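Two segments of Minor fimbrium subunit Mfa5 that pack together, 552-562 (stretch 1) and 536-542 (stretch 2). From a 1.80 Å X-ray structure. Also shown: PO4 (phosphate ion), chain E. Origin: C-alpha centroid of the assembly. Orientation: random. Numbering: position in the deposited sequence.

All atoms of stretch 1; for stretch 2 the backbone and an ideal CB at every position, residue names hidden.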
# COMPACT_ATOMS: atom_id res chain seq x y z
N THR A 552 -39.90 -2.64 -59.54
CA THR A 552 -40.59 -1.74 -58.63
C THR A 552 -39.64 -0.64 -58.18
O THR A 552 -38.53 -0.89 -57.73
CB THR A 552 -41.16 -2.47 -57.42
OG1 THR A 552 -42.08 -3.48 -57.87
CG2 THR A 552 -41.92 -1.46 -56.57
N VAL A 553 -40.09 0.60 -58.34
CA VAL A 553 -39.31 1.78 -58.02
C VAL A 553 -39.08 1.85 -56.52
O VAL A 553 -39.96 1.50 -55.72
CB VAL A 553 -40.06 3.02 -58.53
CG1 VAL A 553 -39.37 4.28 -58.12
CG2 VAL A 553 -40.24 2.92 -60.06
N VAL A 554 -37.88 2.29 -56.14
CA VAL A 554 -37.53 2.47 -54.73
C VAL A 554 -37.03 3.90 -54.54
O VAL A 554 -36.78 4.63 -55.50
CB VAL A 554 -36.48 1.46 -54.22
CG1 VAL A 554 -37.01 0.04 -54.34
CG2 VAL A 554 -35.15 1.60 -54.96
N SER A 555 -36.87 4.29 -53.27
CA SER A 555 -36.62 5.68 -52.92
C SER A 555 -35.18 6.09 -53.13
O SER A 555 -34.92 7.29 -53.31
CB SER A 555 -37.01 5.90 -51.46
OG SER A 555 -38.23 5.24 -51.16
N SER A 556 -34.25 5.15 -53.14
CA SER A 556 -32.84 5.49 -53.18
C SER A 556 -32.04 4.38 -53.85
O SER A 556 -32.43 3.21 -53.84
CB SER A 556 -32.27 5.71 -51.78
OG SER A 556 -32.09 4.44 -51.18
N LEU A 557 -30.89 4.77 -54.41
CA LEU A 557 -30.03 3.82 -55.08
C LEU A 557 -29.51 2.77 -54.12
O LEU A 557 -29.24 1.64 -54.53
CB LEU A 557 -28.87 4.56 -55.73
CG LEU A 557 -29.32 5.43 -56.92
CD1 LEU A 557 -28.31 6.52 -57.21
CD2 LEU A 557 -29.54 4.55 -58.13
N SER A 558 -29.36 3.11 -52.83
CA SER A 558 -28.89 2.11 -51.88
C SER A 558 -29.88 0.98 -51.72
O SER A 558 -29.51 -0.07 -51.18
CB SER A 558 -28.59 2.75 -50.53
OG SER A 558 -29.73 3.41 -50.02
N GLU A 559 -31.12 1.16 -52.16
CA GLU A 559 -32.13 0.11 -52.10
C GLU A 559 -32.27 -0.64 -53.41
O GLU A 559 -33.03 -1.62 -53.47
CB GLU A 559 -33.49 0.71 -51.72
CG GLU A 559 -33.58 1.30 -50.31
CD GLU A 559 -34.69 2.34 -50.19
OE1 GLU A 559 -35.83 1.96 -49.88
OE2 GLU A 559 -34.42 3.54 -50.43
N ALA A 560 -31.59 -0.20 -54.46
CA ALA A 560 -31.81 -0.79 -55.77
C ALA A 560 -31.11 -2.13 -55.89
O ALA A 560 -30.17 -2.46 -55.16
CB ALA A 560 -31.31 0.16 -56.87
N HIS A 561 -31.57 -2.90 -56.87
CA HIS A 561 -31.00 -4.20 -57.16
C HIS A 561 -29.51 -4.11 -57.43
O HIS A 561 -29.06 -3.27 -58.23
CB HIS A 561 -31.72 -4.81 -58.35
CG HIS A 561 -31.18 -6.14 -58.76
ND1 HIS A 561 -31.23 -7.25 -57.94
CD2 HIS A 561 -30.57 -6.55 -59.90
CE1 HIS A 561 -30.69 -8.28 -58.57
NE2 HIS A 561 -30.29 -7.88 -59.76
N VAL A 562 -28.75 -4.99 -56.79
CA VAL A 562 -27.31 -5.06 -56.95
C VAL A 562 -26.99 -5.97 -58.14
O VAL A 562 -27.39 -7.13 -58.17
CB VAL A 562 -26.62 -5.57 -55.67
CG1 VAL A 562 -25.14 -5.74 -55.92
CG2 VAL A 562 -26.88 -4.62 -54.55
N UNK A 536 -20.57 0.59 -55.45
CA UNK A 536 -21.75 -0.25 -55.61
C UNK A 536 -22.25 -0.13 -57.05
O UNK A 536 -22.09 0.91 -57.68
CB UNK A 536 -22.84 0.14 -54.62
N UNK A 537 -22.85 -1.21 -57.54
CA UNK A 537 -23.26 -1.33 -58.95
C UNK A 537 -24.72 -1.75 -58.97
O UNK A 537 -25.05 -2.92 -58.74
CB UNK A 537 -22.39 -2.33 -59.71
N UNK A 538 -25.60 -0.79 -59.24
CA UNK A 538 -27.02 -0.98 -59.02
C UNK A 538 -27.85 -0.66 -60.25
O UNK A 538 -27.43 0.07 -61.15
CB UNK A 538 -27.48 -0.12 -57.85
N UNK A 539 -29.09 -1.13 -60.22
CA UNK A 539 -30.00 -1.13 -61.35
C UNK A 539 -30.94 0.06 -61.29
O UNK A 539 -31.52 0.35 -60.24
CB UNK A 539 -30.80 -2.43 -61.39
N UNK A 540 -31.08 0.75 -62.42
CA UNK A 540 -32.14 1.74 -62.59
C UNK A 540 -32.97 1.35 -63.81
O UNK A 540 -32.54 0.58 -64.68
CB UNK A 540 -31.57 3.15 -62.74
N UNK A 541 -34.17 1.89 -63.87
CA UNK A 541 -34.99 1.64 -65.04
C UNK A 541 -34.65 2.65 -66.15
O UNK A 541 -33.74 3.47 -66.05
CB UNK A 541 -36.47 1.71 -64.68
N UNK A 542 -35.44 2.53 -67.23
CA UNK A 542 -35.38 3.43 -68.38
C UNK A 542 -35.40 4.91 -68.06
O UNK A 542 -34.91 5.71 -68.85
CB UNK A 542 -36.55 3.12 -69.31
P PO4 E . -33.79 -6.91 -55.47
O1 PO4 E . -33.71 -5.40 -55.40
O2 PO4 E . -34.57 -7.35 -56.69
O3 PO4 E . -34.47 -7.38 -54.21
O4 PO4 E . -32.40 -7.51 -55.52

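Position 536 lies in a strand that begins earlier in the chain. Its CA-to-CB bond points toward stretch 1, but nothing there lies within 5.5 Å of the ideal CB. Many side chains would fit. The residue is His536, and its ring makes no contact with stretch 1.

Position 537 has extended backbone angles (-129/102), and its CB points sideways into space that stretch 1 leaves empty. The backbone is what matters here: the carbonyl O of 537 lies 3.6 Å from Val562 CA, a CA-H...O contact. Stretch 1 sets little limit on the side chain. It is Tyr537, whose end leads away.

Position 538 pairs with Val562 as an antiparallel, non-hydrogen-bonded bridge, CA to CA 4.6 Å, and the two side chains share a face of the sheet. The space is close: the ideal CB is 3.5 Å from His561 O and 4.0 Å from Ala560 CB. His561 O is also 3.2 Å from the CA of 538, another CA-H...O contact. Apolar side chains border the space, along with backbone carbonyls, and an extended backbone favours beta-branching. A small or beta-branched residue such as Val, Ile, Ala or Thr would suit. The residue is Val538, in the m rotamer. Its CG2 meets Leu557 CD2 at 3.9 Å, and its CB lies 3.9 Å from Ala560 CB.

Position 539 holds the hydrogen bond between the stretches: its N donates to His561 O at 2.9 Å, with an angle of 136° at the hydrogen. Any residue but proline could supply that N-H. The CB points toward stretch 1, near the aliphatic start of His561, so a medium or large apolar group would suit; a polar one is not excluded. The residue is Leu539. Its CB lies 3.9 Å from His561 CB, and its CD2 approaches the imidazole obliquely. That ring's ND1 is occupied by the phosphate, donating to PO4 O4 at 2.7 Å.

Position 540 points its CB sideways, 5.2 Å from Leu557 CD2. A short apolar branch could close the gap; Val, Ile or Leu are reasonable. Val540 does so, with CG1 3.7 Å from Leu557 CD2.

Position 541 points toward stretch 1 but has no neighbour within 5.5 Å of its ideal CB. Only a longer side chain could reach Val553, and polar or apolar would do. It is Asn541. Its ND2 comes to 4.0 Å from Val553 CG2 and is hydrogen-bonded elsewhere in the structure.

Position 542 is out of reach, so stretch 1 gives no preference. It is Lys542, which touches a crystal neighbour.

Stretch 2 536-542: HYVLVNK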
# COMPACT_ATOMS: atom_id res chain seq x y z
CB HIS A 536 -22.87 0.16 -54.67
CG HIS A 536 -22.45 0.31 -53.24
ND1 HIS A 536 -22.60 -0.70 -52.32
CD2 HIS A 536 -21.91 1.36 -52.58
CE1 HIS A 536 -22.16 -0.28 -51.14
NE2 HIS A 536 -21.73 0.97 -51.27
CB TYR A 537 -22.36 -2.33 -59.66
CG TYR A 537 -20.89 -1.98 -59.53
CD1 TYR A 537 -20.29 -1.12 -60.42
CD2 TYR A 537 -20.11 -2.46 -58.44
CE1 TYR A 537 -18.99 -0.75 -60.30
CE2 TYR A 537 -18.79 -2.11 -58.33
CZ TYR A 537 -18.23 -1.26 -59.25
OH TYR A 537 -16.91 -0.85 -59.19
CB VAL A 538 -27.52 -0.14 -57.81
CG1 VAL A 538 -26.78 -0.57 -56.52
CG2 VAL A 538 -27.33 1.33 -58.06
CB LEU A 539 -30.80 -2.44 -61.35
CG LEU A 539 -31.85 -2.66 -62.44
CD1 LEU A 539 -31.11 -2.71 -63.77
CD2 LEU A 539 -32.67 -3.92 -62.23
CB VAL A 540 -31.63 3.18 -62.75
CG1 VAL A 540 -30.88 3.63 -61.50
CG2 VAL A 540 -30.74 3.30 -64.00
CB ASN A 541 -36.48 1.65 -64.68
CG ASN A 541 -36.97 2.99 -64.20
OD1 ASN A 541 -36.36 4.02 -64.47
ND2 ASN A 541 -38.10 2.99 -63.49
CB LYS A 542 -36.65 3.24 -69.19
CG LYS A 542 -36.89 1.95 -69.71
CD LYS A 542 -38.38 1.74 -70.00
CE LYS A 542 -38.92 2.74 -70.97
NZ LYS A 542 -40.38 3.09 -70.70
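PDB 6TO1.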